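Local atomic coordinates of Fdc1 (Candida dubliniensis, PDB entry 4ZAD), a protein that probably catalyses the reversible decarboxylation of ferulic, p-coumaric and cinnamic acids to vinyl products, using prenylated FMN and manganese. Residues V119-D124 with P253-E258; Q158-W163 with A225-S230; A217-V222 with L262-D267. All coordinates share one frame; numbering follows the deposited sequence.

Contact 1. Residues V119-D124 with P253-E258; sequences VLVPND and PVVKCE
Val119 and Val254 are joined by a backbone hydrogen bond, Val254 N to Val119 O, 2.9 Å long. The return bond runs from Val121 N to Val254 O at 2.8 Å. Val254 thus gives its N-H to one residue and its carbonyl to the residue two further on, as in a parallel ladder. The CA-H groups of Pro253 and Leu120 add contacts to the same two carbonyl oxygens. Beyond Val121 the chains part, and a water fills in. It donates to Val121 O and, at 2.6 Å, to Asn123 OD1, and accepts only weakly from Lys256 N. Glu258 OE2 lies near Asn123 ND2 at a poor angle; the salt bridge of Glu258 OE2 is with Lys129 NZ. The two methyls of Val121 divide the packing. CG1, anti to the carbonyl carbon (chi1 -47°), lies beside Pro253 CB, while CG2 meets Val255 CG1 at 3.6 Å. Leu120 CG is anti to its backbone N (chi1 -178°), and CD1 reaches Val254 O at 3.3 Å. The contact is at the surface of the Rift-related region. Strand 119-120 is an outer strand of a three-stranded mixed sheet, strand 253-256 is central, and strand 263-265 pairs antiparallel on its far side.

Contact 2. Residues Q158-W163 with A225-S230; sequences QTYGMW and AAILVS. With K (potassium ion), chain D; 4LU (1-deoxy-5-O-phosphono-1-(3,3,4,5-tetramethyl-9,11-dioxo-2,3,8,9,10,11-hexahydro-7H-quinolino[1,8-fg]pteridin-12-ium-7-y l)-D-ribitol), chain E.
The Tyr160 ring carries Ile227 over one face. Ile227 CG1 stands 4.2 Å from the ring centroid, 22° off the normal, which makes a CH-pi contact displaced toward the rim. Ile227 CG2 lies nearer the hydroxyl end of the ring, 3.7 Å from Tyr160 CE2. The edge of the ring faces methyl C7M of the prenylated flavin. Ile227 CG1 is anti to the backbone N (chi1 -158°), and its CD1 continues toward the backbone, 3.4 Å from Tyr160 O and close to Gly161 C. Gln158 braces the turn at residues 158-161 through both ends of its amide. Its OE1 accepts from Gly161 N on a lone pair, and its NE2 donates to Gly161 O from above the carbonyl plane. That turn leads into strand 162-166 of the large antiparallel sheet, in the Rift-related region of this UbiD-family enzyme. Helix 224-230 packs against it and ends at a potassium ion that links it to the cofactor phosphate. There Val229 O and Ser230 O bind potassium, with O5' and O2P of the flavin; Trp175 O, Met232 O and Glu240 OE1 are the other ligands. Met162 is extended as far as SD, and both CG and SD lie 3.1 Å from Ser230 OG. That hydroxyl donates to Ala226 O at 2.8 Å. Ser230 N bonds the same oxygen from the opposite face of its plane. On the cofactor side, Thr159 O is 2.9 Å from flavin C13.

Contact 3. Residues A217-V222 with L262-D267; sequences ALCFGV and LEVPAD
Leu262 meets Ala217 at the start of this contact. Its CD1 methyl comes within 3.4 Å of Ala217 N and lies farther from Ala217 CB. Glu263 points to the other side, and the next contact is made by Val264. Its CG1 is anti to the carbonyl carbon (chi1 -62°) and fits between two side chains of strand 214-220. It is 3.4 Å from Ala217 CB and 3.6 Å from Cys219 SG. Ala217 and Cys219 both point at the second segment, while Leu218 between them points away. Pro265 follows, and its ring atoms make the next contacts. Ring atom CD touches Cys219 SG at 4.1 Å, and CG approaches Val222 CB at 4.3 Å. At the far end, Asp267 O comes close to Val222 CA. It also lies 3.4 Å from Gly221 O, but both atoms are acceptors and do not bond.

No hydrogen bond joins the segments. Their strands run almost parallel, 7° apart, at a closest axis distance of 8.3 Å, too wide for backbone pairing. The backbone of Cys219 bonds instead to Met162, and that of Leu218 to Phe272, while Val264 pairs with Val255. Val271 of strand 270-277 also packs on Ala217 and Val264. This is face-to-face beta packing through apolar side chains, with the small three-stranded sheet lying against the large antiparallel sheet.

Overall arrangement
Contact 1 is a surface contact, whereas contacts 2 and 3 are buried. All three lie in the Rift-related region. Contact 1 works by backbone pairing within the small sheet, helped by a water. Contact 3 joins that sheet to the large one mainly by apolar side chains, with no hydrogen bond across it. The two share the small sheet: Cys257 N lies 2.8 Å from Leu262 O, a probable hydrogen bond. Contact 2 packs a helix on the large sheet and is the one that reaches the flavin and potassium. It meets contact 3 through neighbouring strands 162-166 and 214-220, and Met162 CE packs on Pro265 CG. Contacts 1 and 2 do not touch; their centres are about 18 Å apart.

Contact 1. Residues V119-D124 with P253-E258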
loop_
_atom_site.group_PDB
_atom_site.type_symbol
_atom_site.label_atom_id
_atom_site.label_comp_id
_atom_site.label_asym_id
_atom_site.label_seq_id
_atom_site.Cartn_x
_atom_site.Cartn_y
_atom_site.Cartn_z
ATOM N N VAL A 119 -18.404 -34.328 -21.393
ATOM C CA VAL A 119 -19.227 -35.405 -21.913
ATOM C C VAL A 119 -20.524 -34.806 -22.395
ATOM O O VAL A 119 -21.162 -34.064 -21.683
ATOM C CB VAL A 119 -19.566 -36.470 -20.854
ATOM C CG1 VAL A 119 -20.418 -35.891 -19.752
ATOM C CG2 VAL A 119 -20.333 -37.658 -21.486
ATOM N N LEU A 120 -20.887 -35.118 -23.630
ATOM C CA LEU A 120 -22.186 -34.759 -24.183
ATOM C C LEU A 120 -23.327 -35.470 -23.451
ATOM O O LEU A 120 -23.216 -36.630 -23.107
ATOM C CB LEU A 120 -22.212 -35.157 -25.661
ATOM C CG LEU A 120 -23.474 -34.840 -26.466
ATOM C CD1 LEU A 120 -23.755 -33.345 -26.384
ATOM C CD2 LEU A 120 -23.286 -35.364 -27.954
ATOM N N VAL A 121 -24.420 -34.769 -23.219
ATOM C CA VAL A 121 -25.632 -35.382 -22.694
ATOM C C VAL A 121 -26.847 -34.821 -23.453
ATOM O O VAL A 121 -26.721 -33.848 -24.204
ATOM C CB VAL A 121 -25.791 -35.075 -21.209
ATOM C CG1 VAL A 121 -24.480 -35.315 -20.485
ATOM C CG2 VAL A 121 -26.277 -33.623 -21.029
ATOM N N PRO A 122 -28.030 -35.448 -23.276
ATOM C CA PRO A 122 -29.176 -35.001 -24.066
ATOM C C PRO A 122 -29.779 -33.721 -23.526
ATOM O O PRO A 122 -29.620 -33.424 -22.343
ATOM C CB PRO A 122 -30.173 -36.148 -23.951
ATOM C CG PRO A 122 -29.691 -37.021 -22.831
ATOM C CD PRO A 122 -28.258 -36.751 -22.614
ATOM N N ASN A 123 -30.484 -33.002 -24.410
ATOM C CA ASN A 123 -31.017 -31.674 -24.141
ATOM C C ASN A 123 -31.882 -31.591 -22.885
ATOM O O ASN A 123 -31.955 -30.521 -22.270
ATOM C CB ASN A 123 -31.771 -31.146 -25.368
ATOM C CG ASN A 123 -30.828 -30.712 -26.506
ATOM O OD1 ASN A 123 -29.636 -31.025 -26.519
ATOM N ND2 ASN A 123 -31.376 -29.978 -27.471
ATOM N N ASP A 124 -32.511 -32.702 -22.487
ATOM C CA ASP A 124 -33.344 -32.701 -21.276
ATOM C C ASP A 124 -32.561 -32.840 -19.957
ATOM O O ASP A 124 -33.144 -32.735 -18.861
ATOM C CB ASP A 124 -34.524 -33.702 -21.347
ATOM C CG ASP A 124 -34.091 -35.166 -21.452
ATOM O OD1 ASP A 124 -33.257 -35.629 -20.633
ATOM O OD2 ASP A 124 -34.614 -35.850 -22.364
ATOM N N PRO A 253 -20.691 -31.875 -17.963
ATOM C CA PRO A 253 -21.771 -32.234 -18.848
ATOM C C PRO A 253 -22.163 -31.080 -19.806
ATOM O O PRO A 253 -22.428 -29.980 -19.363
ATOM C CB PRO A 253 -22.896 -32.573 -17.877
ATOM C CG PRO A 253 -22.595 -31.849 -16.635
ATOM C CD PRO A 253 -21.130 -31.617 -16.589
ATOM N N VAL A 254 -22.177 -31.356 -21.105
ATOM C CA VAL A 254 -22.440 -30.357 -22.130
ATOM C C VAL A 254 -23.527 -30.816 -23.100
ATOM O O VAL A 254 -23.759 -32.020 -23.313
ATOM C CB VAL A 254 -21.144 -29.980 -22.996
ATOM C CG1 VAL A 254 -19.965 -29.465 -22.127
ATOM C CG2 VAL A 254 -20.667 -31.121 -23.903
ATOM N N VAL A 255 -24.161 -29.833 -23.719
ATOM C CA VAL A 255 -25.172 -30.062 -24.728
ATOM C C VAL A 255 -24.872 -29.230 -25.973
ATOM O O VAL A 255 -24.226 -28.177 -25.906
ATOM C CB VAL A 255 -26.561 -29.706 -24.165
ATOM C CG1 VAL A 255 -26.906 -30.640 -22.975
ATOM C CG2 VAL A 255 -26.602 -28.217 -23.761
ATOM N N LYS A 256 -25.339 -29.716 -27.114
ATOM C CA LYS A 256 -25.191 -29.006 -28.375
ATOM C C LYS A 256 -26.125 -27.798 -28.477
ATOM O O LYS A 256 -27.274 -27.839 -28.060
ATOM C CB LYS A 256 -25.457 -29.969 -29.524
ATOM C CG LYS A 256 -25.021 -29.479 -30.900
ATOM C CD LYS A 256 -25.637 -30.356 -32.021
ATOM C CE LYS A 256 -26.200 -29.529 -33.241
ATOM N NZ LYS A 256 -27.353 -28.665 -32.942
ATOM N N CYS A 257 -25.639 -26.709 -29.049
ATOM C CA CYS A 257 -26.530 -25.568 -29.319
ATOM C C CYS A 257 -27.739 -25.945 -30.204
ATOM O O CYS A 257 -27.719 -26.967 -30.888
ATOM C CB CYS A 257 -25.748 -24.423 -29.959
ATOM S SG CYS A 257 -24.626 -23.615 -28.826
ATOM N N GLU A 258 -28.777 -25.104 -30.209
ATOM C CA GLU A 258 -29.848 -25.234 -31.205
ATOM C C GLU A 258 -29.483 -24.878 -32.633
ATOM O O GLU A 258 -29.955 -25.547 -33.546
ATOM C CB GLU A 258 -31.061 -24.420 -30.836
ATOM C CG GLU A 258 -31.771 -24.900 -29.595
ATOM C CD GLU A 258 -32.174 -26.388 -29.588
ATOM O OE1 GLU A 258 -32.802 -26.905 -30.565
ATOM O OE2 GLU A 258 -31.884 -27.020 -28.555
HETATM O O HOH W 1 -27.456 -32.449 -26.660
#

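Contact 2. Residues Q158-W163 with A225-S230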
loop_
_atom_site.group_PDB
_atom_site.type_symbol
_atom_site.label_atom_id
_atom_site.label_comp_id
_atom_site.label_asym_id
_atom_site.label_seq_id
_atom_site.Cartn_x
_atom_site.Cartn_y
_atom_site.Cartn_z
ATOM N N GLN A 158 -22.605 -8.485 -20.863
ATOM C CA GLN A 158 -21.642 -9.573 -20.726
ATOM C C GLN A 158 -20.475 -9.100 -19.913
ATOM O O GLN A 158 -19.564 -8.425 -20.397
ATOM C CB GLN A 158 -21.230 -10.108 -22.093
ATOM C CG GLN A 158 -19.871 -10.745 -22.226
ATOM C CD GLN A 158 -19.586 -11.861 -21.255
ATOM O OE1 GLN A 158 -20.346 -12.134 -20.342
ATOM N NE2 GLN A 158 -18.442 -12.498 -21.442
ATOM N N THR A 159 -20.540 -9.441 -18.636
ATOM C CA THR A 159 -19.465 -9.177 -17.730
ATOM C C THR A 159 -19.066 -10.442 -16.986
ATOM O O THR A 159 -18.044 -10.439 -16.341
ATOM C CB THR A 159 -19.815 -8.032 -16.743
ATOM O OG1 THR A 159 -20.832 -8.458 -15.812
ATOM C CG2 THR A 159 -20.304 -6.822 -17.501
ATOM N N TYR A 160 -19.836 -11.526 -17.059
ATOM C CA TYR A 160 -19.486 -12.716 -16.282
ATOM C C TYR A 160 -20.090 -13.988 -16.855
ATOM O O TYR A 160 -20.425 -14.944 -16.133
ATOM C CB TYR A 160 -19.881 -12.527 -14.805
ATOM C CG TYR A 160 -19.040 -13.312 -13.794
ATOM C CD1 TYR A 160 -17.825 -12.840 -13.366
ATOM C CD2 TYR A 160 -19.497 -14.522 -13.246
ATOM C CE1 TYR A 160 -17.065 -13.564 -12.418
ATOM C CE2 TYR A 160 -18.765 -15.227 -12.302
ATOM C CZ TYR A 160 -17.548 -14.735 -11.896
ATOM O OH TYR A 160 -16.812 -15.410 -10.968
ATOM N N GLY A 161 -20.202 -14.004 -18.173
ATOM C CA GLY A 161 -20.565 -15.184 -18.898
ATOM C C GLY A 161 -19.386 -15.496 -19.771
ATOM O O GLY A 161 -18.386 -14.751 -19.770
ATOM N N MET A 162 -19.553 -16.551 -20.575
ATOM C CA MET A 162 -18.439 -17.258 -21.213
ATOM C C MET A 162 -18.631 -17.339 -22.711
ATOM O O MET A 162 -19.676 -17.761 -23.165
ATOM C CB MET A 162 -18.422 -18.660 -20.629
ATOM C CG MET A 162 -17.408 -19.613 -21.150
ATOM S SD MET A 162 -17.529 -21.191 -20.235
ATOM C CE MET A 162 -18.820 -22.074 -21.111
ATOM N N TRP A 163 -17.614 -16.949 -23.476
ATOM C CA TRP A 163 -17.697 -17.030 -24.934
ATOM C C TRP A 163 -17.115 -18.355 -25.265
ATOM O O TRP A 163 -16.045 -18.685 -24.763
ATOM C CB TRP A 163 -16.855 -15.967 -25.652
ATOM C CG TRP A 163 -17.228 -14.546 -25.424
ATOM C CD1 TRP A 163 -16.613 -13.670 -24.605
ATOM C CD2 TRP A 163 -18.293 -13.835 -26.048
ATOM N NE1 TRP A 163 -17.238 -12.452 -24.656
ATOM C CE2 TRP A 163 -18.277 -12.533 -25.542
ATOM C CE3 TRP A 163 -19.283 -14.188 -26.953
ATOM C CZ2 TRP A 163 -19.185 -11.573 -25.941
ATOM C CZ3 TRP A 163 -20.200 -13.236 -27.329
ATOM C CH2 TRP A 163 -20.142 -11.946 -26.830
ATOM N N ALA A 225 -16.682 -23.454 -11.806
ATOM C CA ALA A 225 -15.298 -23.808 -12.145
ATOM C C ALA A 225 -15.018 -23.414 -13.598
ATOM O O ALA A 225 -13.912 -22.994 -13.915
ATOM C CB ALA A 225 -15.027 -25.298 -11.939
ATOM N N ALA A 226 -16.028 -23.540 -14.461
ATOM C CA ALA A 226 -15.895 -23.174 -15.882
ATOM C C ALA A 226 -15.664 -21.670 -16.063
ATOM O O ALA A 226 -14.854 -21.255 -16.899
ATOM C CB ALA A 226 -17.149 -23.627 -16.705
ATOM N N ILE A 227 -16.375 -20.848 -15.292
ATOM C CA ILE A 227 -16.220 -19.409 -15.438
ATOM C C ILE A 227 -14.893 -19.003 -14.799
ATOM O O ILE A 227 -14.240 -18.103 -15.268
ATOM C CB ILE A 227 -17.467 -18.583 -14.888
ATOM C CG1 ILE A 227 -17.530 -17.170 -15.519
ATOM C CG2 ILE A 227 -17.441 -18.470 -13.334
ATOM C CD1 ILE A 227 -18.002 -17.162 -16.956
ATOM N N LEU A 228 -14.469 -19.662 -13.738
ATOM C CA LEU A 228 -13.117 -19.381 -13.201
ATOM C C LEU A 228 -12.025 -19.585 -14.312
ATOM O O LEU A 228 -11.285 -18.663 -14.710
ATOM C CB LEU A 228 -12.846 -20.254 -11.959
ATOM C CG LEU A 228 -11.618 -19.874 -11.096
ATOM C CD1 LEU A 228 -11.826 -20.134 -9.583
ATOM C CD2 LEU A 228 -10.370 -20.608 -11.607
ATOM N N VAL A 229 -11.941 -20.802 -14.835
ATOM C CA VAL A 229 -10.984 -21.076 -15.923
ATOM C C VAL A 229 -11.210 -20.184 -17.156
ATOM O O VAL A 229 -10.249 -19.804 -17.809
ATOM C CB VAL A 229 -10.955 -22.567 -16.293
ATOM C CG1 VAL A 229 -10.001 -22.834 -17.440
ATOM C CG2 VAL A 229 -10.529 -23.362 -15.055
ATOM N N SER A 230 -12.459 -19.828 -17.436
ATOM C CA SER A 230 -12.763 -18.928 -18.527
ATOM C C SER A 230 -11.961 -17.644 -18.328
ATOM O O SER A 230 -11.546 -16.982 -19.268
ATOM C CB SER A 230 -14.282 -18.604 -18.642
ATOM O OG SER A 230 -15.030 -19.681 -19.188
HETATM K K K D . -9.456 -18.890 -20.598
HETATM C C9 4LU E . -11.830 -11.167 -16.866
HETATM C C8 4LU E . -12.923 -11.240 -15.993
HETATM C C7 4LU E . -13.987 -10.332 -16.102
HETATM C C10 4LU E . -11.133 -9.910 -20.264
HETATM C C6 4LU E . -13.878 -9.244 -17.115
HETATM N N3 4LU E . -11.426 -8.567 -22.623
HETATM C C2 4LU E . -10.550 -9.575 -22.540
HETATM C C13 4LU E . -16.072 -9.013 -17.996
HETATM C C5 4LU E . -14.958 -8.268 -17.299
HETATM C C1 4LU E . -13.483 -7.319 -19.096
HETATM O O2 4LU E . -9.918 -9.865 -23.564
HETATM N N1 4LU E . -10.400 -10.241 -21.369
HETATM C C4 4LU E . -12.163 -8.183 -21.561
HETATM O O4 4LU E . -12.941 -7.225 -21.785
HETATM C C4A 4LU E . -12.038 -8.829 -20.353
HETATM N N5 4LU E . -12.573 -8.244 -18.983
HETATM C C3 4LU E . -14.638 -7.287 -18.322
HETATM C C12 4LU E . -15.500 -7.668 -16.006
HETATM C C5A 4LU E . -12.670 -9.193 -17.980
HETATM C C7M 4LU E . -15.195 -10.386 -15.204
HETATM C C8M 4LU E . -12.916 -12.361 -14.987
HETATM C C9A 4LU E . -11.762 -10.276 -17.949
HETATM N N10 4LU E . -10.975 -10.610 -19.106
HETATM C "C1'" 4LU E . -9.658 -11.246 -18.965
HETATM C "C2'" 4LU E . -9.734 -12.633 -19.603
HETATM O "O2'" 4LU E . -10.925 -13.292 -19.126
HETATM C "C3'" 4LU E . -8.485 -13.477 -19.320
HETATM O "O3'" 4LU E . -7.328 -12.852 -19.914
HETATM C "C4'" 4LU E . -8.618 -14.920 -19.853
HETATM O "O4'" 4LU E . -7.330 -15.542 -19.866
HETATM C "C5'" 4LU E . -9.156 -14.948 -21.294
HETATM O "O5'" 4LU E . -9.239 -16.247 -21.844
HETATM P P 4LU E . -8.202 -16.818 -22.903
HETATM O O2P 4LU E . -8.944 -18.106 -23.257
HETATM O O3P 4LU E . -6.898 -16.949 -22.086
HETATM O O1P 4LU E . -8.103 -15.785 -24.005
#

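Contact 3. Residues A217-V222 with L262-D267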
loop_
_atom_site.group_PDB
_atom_site.type_symbol
_atom_site.label_atom_id
_atom_site.label_comp_id
_atom_site.label_asym_id
_atom_site.label_seq_id
_atom_site.Cartn_x
_atom_site.Cartn_y
_atom_site.Cartn_z
ATOM N N ALA A 217 -21.184 -19.196 -28.907
ATOM C CA ALA A 217 -22.181 -19.224 -27.834
ATOM C C ALA A 217 -21.659 -18.310 -26.736
ATOM O O ALA A 217 -20.463 -18.107 -26.606
ATOM C CB ALA A 217 -22.435 -20.643 -27.294
ATOM N N LEU A 218 -22.572 -17.715 -26.003
ATOM C CA LEU A 218 -22.272 -16.824 -24.938
ATOM C C LEU A 218 -23.147 -17.318 -23.811
ATOM O O LEU A 218 -24.359 -17.266 -23.926
ATOM C CB LEU A 218 -22.651 -15.387 -25.308
ATOM C CG LEU A 218 -22.636 -14.412 -24.099
ATOM C CD1 LEU A 218 -21.179 -14.313 -23.465
ATOM C CD2 LEU A 218 -23.187 -13.047 -24.446
ATOM N N CYS A 219 -22.529 -17.796 -22.730
ATOM C CA CYS A 219 -23.212 -18.615 -21.717
ATOM C C CYS A 219 -23.208 -17.903 -20.391
ATOM O O CYS A 219 -22.153 -17.504 -19.917
ATOM C CB CYS A 219 -22.526 -19.975 -21.596
ATOM S SG CYS A 219 -22.359 -20.908 -23.190
ATOM N N PHE A 220 -24.375 -17.721 -19.784
ATOM C CA PHE A 220 -24.455 -17.024 -18.465
ATOM C C PHE A 220 -24.827 -18.004 -17.370
ATOM O O PHE A 220 -25.636 -18.916 -17.593
ATOM C CB PHE A 220 -25.471 -15.885 -18.502
ATOM C CG PHE A 220 -25.159 -14.849 -19.521
ATOM C CD1 PHE A 220 -24.212 -13.893 -19.274
ATOM C CD2 PHE A 220 -25.796 -14.840 -20.728
ATOM C CE1 PHE A 220 -23.897 -12.959 -20.227
ATOM C CE2 PHE A 220 -25.484 -13.909 -21.683
ATOM C CZ PHE A 220 -24.543 -12.970 -21.431
ATOM N N GLY A 221 -24.213 -17.849 -16.204
ATOM C CA GLY A 221 -24.474 -18.763 -15.096
ATOM C C GLY A 221 -23.952 -20.156 -15.353
ATOM O O GLY A 221 -24.546 -21.141 -14.973
ATOM N N VAL A 222 -22.812 -20.237 -16.001
ATOM C CA VAL A 222 -22.181 -21.518 -16.284
ATOM C C VAL A 222 -21.652 -22.126 -14.996
ATOM O O VAL A 222 -21.718 -21.501 -13.963
ATOM C CB VAL A 222 -20.996 -21.338 -17.250
ATOM C CG1 VAL A 222 -21.438 -20.495 -18.525
ATOM C CG2 VAL A 222 -19.847 -20.720 -16.513
ATOM N N LEU A 262 -21.675 -25.892 -31.762
ATOM C CA LEU A 262 -20.909 -25.696 -30.536
ATOM C C LEU A 262 -21.615 -26.414 -29.369
ATOM O O LEU A 262 -22.844 -26.569 -29.346
ATOM C CB LEU A 262 -20.715 -24.209 -30.214
ATOM C CG LEU A 262 -20.000 -23.288 -31.230
ATOM C CD1 LEU A 262 -20.146 -21.754 -30.893
ATOM C CD2 LEU A 262 -18.560 -23.652 -31.357
ATOM N N GLU A 263 -20.806 -26.857 -28.410
ATOM C CA GLU A 263 -21.285 -27.469 -27.173
ATOM C C GLU A 263 -21.142 -26.502 -26.038
ATOM O O GLU A 263 -20.093 -25.919 -25.843
ATOM C CB GLU A 263 -20.463 -28.710 -26.833
ATOM C CG GLU A 263 -20.796 -29.855 -27.739
ATOM C CD GLU A 263 -19.861 -31.022 -27.594
ATOM O OE1 GLU A 263 -18.750 -30.848 -27.000
ATOM O OE2 GLU A 263 -20.257 -32.108 -28.101
ATOM N N VAL A 264 -22.183 -26.392 -25.247
ATOM C CA VAL A 264 -22.176 -25.508 -24.117
ATOM C C VAL A 264 -22.580 -26.280 -22.868
ATOM O O VAL A 264 -23.160 -27.337 -22.975
ATOM C CB VAL A 264 -23.119 -24.371 -24.395
ATOM C CG1 VAL A 264 -22.623 -23.605 -25.630
ATOM C CG2 VAL A 264 -24.548 -24.889 -24.586
ATOM N N PRO A 265 -22.234 -25.773 -21.674
ATOM C CA PRO A 265 -22.533 -26.566 -20.482
ATOM C C PRO A 265 -24.031 -26.808 -20.279
ATOM O O PRO A 265 -24.834 -25.898 -20.449
ATOM C CB PRO A 265 -21.968 -25.724 -19.332
ATOM C CG PRO A 265 -21.066 -24.692 -19.941
ATOM C CD PRO A 265 -21.534 -24.506 -21.359
ATOM N N ALA A 266 -24.394 -28.038 -19.919
ATOM C CA ALA A 266 -25.774 -28.393 -19.563
ATOM C C ALA A 266 -26.400 -27.430 -18.573
ATOM O O ALA A 266 -27.556 -27.065 -18.726
ATOM C CB ALA A 266 -25.829 -29.811 -19.002
ATOM N N ASP A 267 -25.640 -27.016 -17.566
ATOM C CA ASP A 267 -26.157 -26.122 -16.518
ATOM C C ASP A 267 -25.693 -24.693 -16.740
ATOM O O ASP A 267 -24.624 -24.271 -16.268
ATOM C CB ASP A 267 -25.734 -26.593 -15.114
ATOM C CG ASP A 267 -26.271 -27.980 -14.771
ATOM O OD1 ASP A 267 -27.474 -28.069 -14.423
ATOM O OD2 ASP A 267 -25.485 -28.962 -14.850
#